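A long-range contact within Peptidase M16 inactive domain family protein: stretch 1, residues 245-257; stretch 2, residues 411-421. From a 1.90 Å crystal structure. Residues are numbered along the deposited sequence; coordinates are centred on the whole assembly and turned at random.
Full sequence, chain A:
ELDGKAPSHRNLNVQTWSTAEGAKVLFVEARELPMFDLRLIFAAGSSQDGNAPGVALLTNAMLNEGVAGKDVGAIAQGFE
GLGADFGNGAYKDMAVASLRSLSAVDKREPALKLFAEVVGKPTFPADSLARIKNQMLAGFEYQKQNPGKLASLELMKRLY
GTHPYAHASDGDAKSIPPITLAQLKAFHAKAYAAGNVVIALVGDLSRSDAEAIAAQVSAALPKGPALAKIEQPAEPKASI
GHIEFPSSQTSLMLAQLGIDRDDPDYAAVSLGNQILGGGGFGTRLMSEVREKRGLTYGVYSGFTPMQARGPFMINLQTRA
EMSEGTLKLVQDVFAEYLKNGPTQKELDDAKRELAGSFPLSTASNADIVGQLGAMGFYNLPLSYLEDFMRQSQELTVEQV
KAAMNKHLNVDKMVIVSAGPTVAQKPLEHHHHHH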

ATOM      1  N   PHE A 245      16.550  12.521  18.237  1.00 32.73           N
ATOM      2  CA  PHE A 245      15.376  11.665  18.351  1.00 33.29           C
ATOM      3  C   PHE A 245      15.815  10.500  19.236  1.00 34.85           C
ATOM      4  O   PHE A 245      16.542   9.611  18.791  1.00 33.81           O
ATOM      5  CB  PHE A 245      14.960  11.156  16.968  1.00 34.75           C
ATOM      6  CG  PHE A 245      13.518  10.750  16.876  1.00 34.49           C
ATOM      7  CD1 PHE A 245      12.518  11.711  16.779  1.00 35.60           C
ATOM      8  CD2 PHE A 245      13.157   9.408  16.893  1.00 35.97           C
ATOM      9  CE1 PHE A 245      11.176  11.341  16.695  1.00 36.72           C
ATOM     10  CE2 PHE A 245      11.820   9.026  16.811  1.00 36.75           C
ATOM     11  CZ  PHE A 245      10.827   9.995  16.714  1.00 36.58           C
ATOM     12  N   PRO A 246      15.378  10.497  20.507  1.00 36.08           N
ATOM     13  CA  PRO A 246      15.702   9.472  21.502  1.00 37.68           C
ATOM     14  C   PRO A 246      15.393   8.023  21.134  1.00 38.82           C
ATOM     15  O   PRO A 246      15.573   7.129  21.962  1.00 40.19           O
ATOM     16  CB  PRO A 246      14.948   9.947  22.745  1.00 37.81           C
ATOM     17  CG  PRO A 246      13.782  10.668  22.173  1.00 37.61           C
ATOM     18  CD  PRO A 246      14.407  11.458  21.057  1.00 36.67           C
ATOM     19  N   SER A 247      14.940   7.787  19.902  1.00 39.24           N
ATOM     20  CA  SER A 247      14.643   6.422  19.433  1.00 40.24           C
ATOM     21  C   SER A 247      15.945   5.591  19.351  1.00 39.29           C
ATOM     22  O   SER A 247      17.022   6.137  19.544  1.00 40.23           O
ATOM     23  CB  SER A 247      13.920   6.476  18.094  1.00 41.15           C
ATOM     24  OG  SER A 247      14.793   6.956  17.101  1.00 44.06           O
ATOM     25  N   SER A 248      15.837   4.290  19.036  1.00 37.59           N
ATOM     26  CA  SER A 248      16.960   3.333  19.067  1.00 35.65           C
ATOM     27  C   SER A 248      17.874   3.075  17.877  1.00 34.71           C
ATOM     28  O   SER A 248      18.985   2.454  18.015  1.00 35.86           O
ATOM     29  CB  SER A 248      16.448   1.992  19.526  1.00 36.21           C
ATOM     30  OG  SER A 248      17.331   0.967  19.100  1.00 37.78           O
ATOM     31  N   GLN A 249      17.431   3.451  16.686  1.00 31.59           N
ATOM     32  CA  GLN A 249      18.266   3.227  15.504  1.00 29.35           C
ATOM     33  C   GLN A 249      18.592   4.620  15.007  1.00 27.40           C
ATOM     34  O   GLN A 249      18.017   5.583  15.491  1.00 27.73           O
ATOM     35  CB  GLN A 249      17.495   2.436  14.469  1.00 29.96           C
ATOM     36  CG  GLN A 249      17.221   0.993  14.916  1.00 31.84           C
ATOM     37  CD  GLN A 249      18.165   0.052  14.274  1.00 33.32           C
ATOM     38  OE1 GLN A 249      18.631  -0.926  14.870  1.00 34.75           O
ATOM     39  NE2 GLN A 249      18.465   0.335  13.027  1.00 33.63           N
ATOM     40  N   THR A 250      19.528   4.758  14.088  1.00 24.74           N
ATOM     41  CA  THR A 250      19.798   6.084  13.566  1.00 23.80           C
ATOM     42  C   THR A 250      19.621   6.114  12.065  1.00 22.77           C
ATOM     43  O   THR A 250      20.109   5.240  11.353  1.00 22.24           O
ATOM     44  CB  THR A 250      21.229   6.606  13.901  1.00 26.53           C
ATOM     45  OG1 THR A 250      22.204   5.629  13.524  1.00 31.88           O
ATOM     46  CG2 THR A 250      21.367   6.938  15.372  1.00 24.05           C
ATOM     47  N   SER A 251      18.895   7.118  11.595  1.00 20.55           N
ATOM     48  CA  SER A 251      18.638   7.280  10.176  1.00 22.07           C
ATOM     49  C   SER A 251      19.690   8.195   9.573  1.00 20.73           C
ATOM     50  O   SER A 251      19.918   9.297  10.072  1.00 20.90           O
ATOM     51  CB  SER A 251      17.247   7.874   9.962  1.00 23.21           C
ATOM     52  OG  SER A 251      17.136   8.444   8.670  1.00 27.73           O
ATOM     53  N   LEU A 252      20.328   7.728   8.503  1.00 19.72           N
ATOM     54  CA  LEU A 252      21.373   8.481   7.820  1.00 19.05           C
ATOM     55  C   LEU A 252      20.962   8.797   6.386  1.00 19.39           C
ATOM     56  O   LEU A 252      20.552   7.911   5.637  1.00 18.11           O
ATOM     57  CB  LEU A 252      22.671   7.668   7.784  1.00 19.26           C
ATOM     58  CG  LEU A 252      23.350   7.268   9.093  1.00 19.26           C
ATOM     59  CD1 LEU A 252      24.449   6.256   8.788  1.00 18.68           C
ATOM     60  CD2 LEU A 252      23.917   8.504   9.782  1.00 17.75           C
HETATM   61  N   MSE A 253      21.087  10.061   6.000  1.00 19.14           N
HETATM   62  CA  MSE A 253      20.742  10.470   4.648  1.00 20.25           C
HETATM   63  C   MSE A 253      21.799  11.422   4.110  1.00 19.88           C
HETATM   64  O   MSE A 253      22.170  12.391   4.772  1.00 19.93           O
HETATM   65  CB  MSE A 253      19.379  11.162   4.631  1.00 21.20           C
HETATM   66  CG  MSE A 253      18.247  10.317   5.173  1.00 24.05           C
HETATM   67 SE   MSE A 253      16.673  11.105   4.827  1.00 26.29          SE
HETATM   68  CE  MSE A 253      16.542  10.817   3.092  1.00 24.23           C
ATOM     69  N   LEU A 254      22.294  11.127   2.915  1.00 20.05           N
ATOM     70  CA  LEU A 254      23.299  11.961   2.270  1.00 18.49           C
ATOM     71  C   LEU A 254      22.724  12.336   0.921  1.00 17.66           C
ATOM     72  O   LEU A 254      22.035  11.533   0.295  1.00 17.74           O
ATOM     73  CB  LEU A 254      24.611  11.199   2.070  1.00 19.03           C
ATOM     74  CG  LEU A 254      25.303  10.619   3.304  1.00 21.11           C
ATOM     75  CD1 LEU A 254      24.580   9.356   3.749  1.00 21.02           C
ATOM     76  CD2 LEU A 254      26.753  10.294   2.966  1.00 18.71           C
ATOM     77  N   ALA A 255      23.006  13.550   0.463  1.00 15.88           N
ATOM     78  CA  ALA A 255      22.469  13.984  -0.811  1.00 17.70           C
ATOM     79  C   ALA A 255      23.117  15.245  -1.346  1.00 18.77           C
ATOM     80  O   ALA A 255      23.830  15.953  -0.638  1.00 20.14           O
ATOM     81  CB  ALA A 255      20.956  14.204  -0.682  1.00 17.41           C
ATOM     82  N   GLN A 256      22.844  15.500  -2.621  1.00 18.73           N
ATOM     83  CA  GLN A 256      23.319  16.672  -3.333  1.00 18.60           C
ATOM     84  C   GLN A 256      22.473  16.716  -4.584  1.00 18.66           C
ATOM     85  O   GLN A 256      21.733  15.769  -4.862  1.00 17.75           O
ATOM     86  CB  GLN A 256      24.803  16.555  -3.685  1.00 17.81           C
ATOM     87  CG  GLN A 256      25.214  15.295  -4.419  1.00 15.08           C
ATOM     88  CD  GLN A 256      26.710  15.280  -4.705  1.00 15.32           C
ATOM     89  OE1 GLN A 256      27.180  15.890  -5.674  1.00 16.08           O
ATOM     90  NE2 GLN A 256      27.466  14.607  -3.847  1.00 14.30           N
ATOM     91  N   LEU A 257      22.558  17.809  -5.331  1.00 18.82           N
ATOM     92  CA  LEU A 257      21.766  17.933  -6.541  1.00 20.43           C
ATOM     93  C   LEU A 257      22.194  16.915  -7.583  1.00 21.55           C
ATOM     94  O   LEU A 257      23.382  16.756  -7.859  1.00 21.92           O
ATOM     95  CB  LEU A 257      21.891  19.344  -7.118  1.00 18.52           C
ATOM     96  CG  LEU A 257      21.292  20.466  -6.270  1.00 19.53           C
ATOM     97  CD1 LEU A 257      21.445  21.799  -7.003  1.00 19.13           C
ATOM     98  CD2 LEU A 257      19.821  20.174  -6.009  1.00 17.13           C
ATOM     99  N   ASP A 411      32.648  16.586  -2.239  1.00 24.52           N
ATOM    100  CA  ASP A 411      32.688  17.835  -1.473  1.00 25.62           C
ATOM    101  C   ASP A 411      31.358  18.591  -1.441  1.00 24.78           C
ATOM    102  O   ASP A 411      31.245  19.622  -0.775  1.00 25.64           O
ATOM    103  CB  ASP A 411      33.753  18.784  -2.044  1.00 28.25           C
ATOM    104  CG  ASP A 411      35.163  18.222  -1.959  1.00 31.68           C
ATOM    105  OD1 ASP A 411      35.503  17.607  -0.928  1.00 35.59           O
ATOM    106  OD2 ASP A 411      35.943  18.413  -2.918  1.00 31.21           O
ATOM    107  N   LYS A 412      30.357  18.089  -2.154  1.00 24.15           N
ATOM    108  CA  LYS A 412      29.070  18.775  -2.215  1.00 22.13           C
ATOM    109  C   LYS A 412      27.942  18.122  -1.427  1.00 21.87           C
ATOM    110  O   LYS A 412      26.825  18.646  -1.394  1.00 20.29           O
ATOM    111  CB  LYS A 412      28.626  18.923  -3.673  1.00 22.40           C
ATOM    112  CG  LYS A 412      29.541  19.769  -4.544  1.00 21.40           C
ATOM    113  CD  LYS A 412      28.922  19.947  -5.917  1.00 25.38           C
ATOM    114  CE  LYS A 412      29.700  20.928  -6.794  1.00 26.72           C
ATOM    115  NZ  LYS A 412      31.060  20.431  -7.129  1.00 30.53           N
HETATM  116  N   MSE A 413      28.227  16.993  -0.790  1.00 20.94           N
HETATM  117  CA  MSE A 413      27.205  16.278  -0.032  1.00 20.36           C
HETATM  118  C   MSE A 413      26.644  17.022   1.169  1.00 19.67           C
HETATM  119  O   MSE A 413      27.374  17.652   1.941  1.00 17.70           O
HETATM  120  CB  MSE A 413      27.727  14.910   0.422  1.00 18.23           C
HETATM  121  CG  MSE A 413      27.633  13.822  -0.644  1.00 21.92           C
HETATM  122 SE   MSE A 413      25.940  13.250  -0.969  1.00 15.86          SE
HETATM  123  CE  MSE A 413      26.238  11.507  -1.275  1.00 22.78           C
ATOM    124  N   VAL A 414      25.323  16.950   1.288  1.00 20.11           N
ATOM    125  CA  VAL A 414      24.587  17.550   2.390  1.00 20.09           C
ATOM    126  C   VAL A 414      24.145  16.338   3.190  1.00 20.47           C
ATOM    127  O   VAL A 414      23.499  15.431   2.655  1.00 21.04           O
ATOM    128  CB  VAL A 414      23.347  18.309   1.892  1.00 21.00           C
ATOM    129  CG1 VAL A 414      22.563  18.860   3.077  1.00 21.88           C
ATOM    130  CG2 VAL A 414      23.771  19.431   0.965  1.00 22.55           C
ATOM    131  N   ILE A 415      24.501  16.308   4.466  1.00 18.74           N
ATOM    132  CA  ILE A 415      24.157  15.171   5.294  1.00 18.90           C
ATOM    133  C   ILE A 415      23.218  15.511   6.442  1.00 19.92           C
ATOM    134  O   ILE A 415      23.375  16.524   7.119  1.00 18.59           O
ATOM    135  CB  ILE A 415      25.430  14.537   5.846  1.00 19.26           C
ATOM    136  CG1 ILE A 415      26.379  14.236   4.684  1.00 18.05           C
ATOM    137  CG2 ILE A 415      25.098  13.271   6.618  1.00 20.76           C
ATOM    138  CD1 ILE A 415      27.774  13.876   5.119  1.00 18.21           C
ATOM    139  N   VAL A 416      22.233  14.647   6.647  1.00 20.36           N
ATOM    140  CA  VAL A 416      21.269  14.839   7.713  1.00 20.86           C
ATOM    141  C   VAL A 416      20.974  13.508   8.378  1.00 21.58           C
ATOM    142  O   VAL A 416      20.566  12.548   7.720  1.00 23.91           O
ATOM    143  CB  VAL A 416      19.947  15.431   7.177  1.00 21.66           C
ATOM    144  CG1 VAL A 416      18.951  15.589   8.316  1.00 21.02           C
ATOM    145  CG2 VAL A 416      20.212  16.769   6.507  1.00 20.72           C
ATOM    146  N   SER A 417      21.193  13.454   9.686  1.00 20.01           N
ATOM    147  CA  SER A 417      20.936  12.249  10.455  1.00 19.31           C
ATOM    148  C   SER A 417      19.889  12.538  11.523  1.00 19.10           C
ATOM    149  O   SER A 417      19.780  13.661  12.010  1.00 20.53           O
ATOM    150  CB  SER A 417      22.222  11.759  11.121  1.00 18.58           C
ATOM    151  OG  SER A 417      22.765  12.762  11.957  1.00 18.66           O
ATOM    152  N   ALA A 418      19.111  11.522  11.868  1.00 18.08           N
ATOM    153  CA  ALA A 418      18.086  11.659  12.892  1.00 17.31           C
ATOM    154  C   ALA A 418      18.218  10.457  13.804  1.00 17.16           C
ATOM    155  O   ALA A 418      18.083   9.310  13.368  1.00 17.42           O
ATOM    156  CB  ALA A 418      16.696  11.692  12.261  1.00 19.33           C
ATOM    157  N   GLY A 419      18.497  10.725  15.072  1.00 18.24           N
ATOM    158  CA  GLY A 419      18.655   9.659  16.038  1.00 18.13           C
ATOM    159  C   GLY A 419      19.144  10.238  17.350  1.00 16.86           C
ATOM    160  O   GLY A 419      19.227  11.456  17.490  1.00 18.58           O
ATOM    161  N   PRO A 420      19.478   9.392  18.330  1.00 17.46           N
ATOM    162  CA  PRO A 420      19.961   9.854  19.633  1.00 18.25           C
ATOM    163  C   PRO A 420      21.464  10.098  19.619  1.00 19.34           C
ATOM    164  O   PRO A 420      22.181   9.528  18.791  1.00 18.24           O
ATOM    165  CB  PRO A 420      19.605   8.697  20.546  1.00 17.20           C
ATOM    166  CG  PRO A 420      19.918   7.526  19.662  1.00 17.18           C
ATOM    167  CD  PRO A 420      19.296   7.930  18.335  1.00 16.71           C
ATOM    168  N   THR A 421      21.937  10.933  20.538  1.00 19.82           N
ATOM    169  CA  THR A 421      23.366  11.207  20.642  1.00 22.36           C
ATOM    170  C   THR A 421      23.905  10.233  21.676  1.00 21.88           C
ATOM    171  O   THR A 421      23.687  10.409  22.870  1.00 22.28           O
ATOM    172  CB  THR A 421      23.631  12.654  21.096  1.00 23.40           C
ATOM    173  OG1 THR A 421      23.169  13.553  20.081  1.00 26.74           O
ATOM    174  CG2 THR A 421      25.121  12.884  21.316  1.00 24.71           C
TER

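Two strands far apart in sequence, 249-257 and 414-419, lie side by side and run nearly antiparallel, with 168° between their directions. Main-chain hydrogen bonds join the strands, in pairs at every second residue. Ser251 N gives its hydrogen to Ala418 O at 2.9 Å, and Ala418 N returns one to Ser251 O at 3.0 Å. The next pair is Met253 N to Val416 O at 3.1 Å and Val416 N to Met253 O at 2.9 Å; the last is Ala255 N to Val414 O at 2.9 Å and Val414 N to Ala255 O at 2.6 Å. Both amide groups of each pair are thus satisfied across the seam. The bonds donated by Val416 and Val414 are nearly straight (173° and 168°), whereas those donated by Met253 and Ala255 are more bent (136° and 140°).

Between these pairs the alpha carbons add weaker support. Ser417 CA approaches Ser251 O at 3.1 Å, and Leu254 CA approaches Val414 O at 3.5 Å, each in a CA-H...O contact, so these carbonyls receive a second, softer partner.

Beyond the ladder, Phe245 N donates to Gly419 O at 3.0 Å. The neighboring approach of Phe245 O to Pro420 N, also 3.0 Å, is no hydrogen bond, because the proline nitrogen has no hydrogen. Pro420 instead contributes packing: Pro420 CD lies 3.1 Å from Ser247 O and 3.7 Å from Thr250 CG2. The Thr250 hydroxyl is hydrogen-bonded elsewhere in the structure, while its methyl CG2 packs against Pro420. Glycine suits position 419, where an ideal CB would clash with Thr250 CG2.

Side chains alternate between the two faces of the sheet. Leu252, Leu254, Ile415 and Ser417 share one face. There Leu254 CG meets Ile415 CG1 at 4.0 Å, and Leu252 CD2 reaches Ser417 CB at 3.9 Å; the Ser417 hydroxyl is hydrogen-bonded elsewhere in the structure, so this polar residue can accept an apolar neighbor without leaving its OG unpaired. Ser251, Met253, Ala255, Val414, Val416 and Ala418 occupy the other face, where the small Ser251 and Ala418 bring their CB atoms within 4.5 Å of each other.

Selenomethionine Met413 lies just before its strand. Met413 CE lies 3.7 Å from Leu254 CB, an apolar contact, and Met413 SE 3.3 Å from Ala255 N. Gln256 covers it further, with Gln256 NE2 3.3 Å from Met413 CG. Both ends of the buried Gln256 amide find hydrogen-bonding partners next to the stretches. In all, the contact buries 857 Å², summed over both sides.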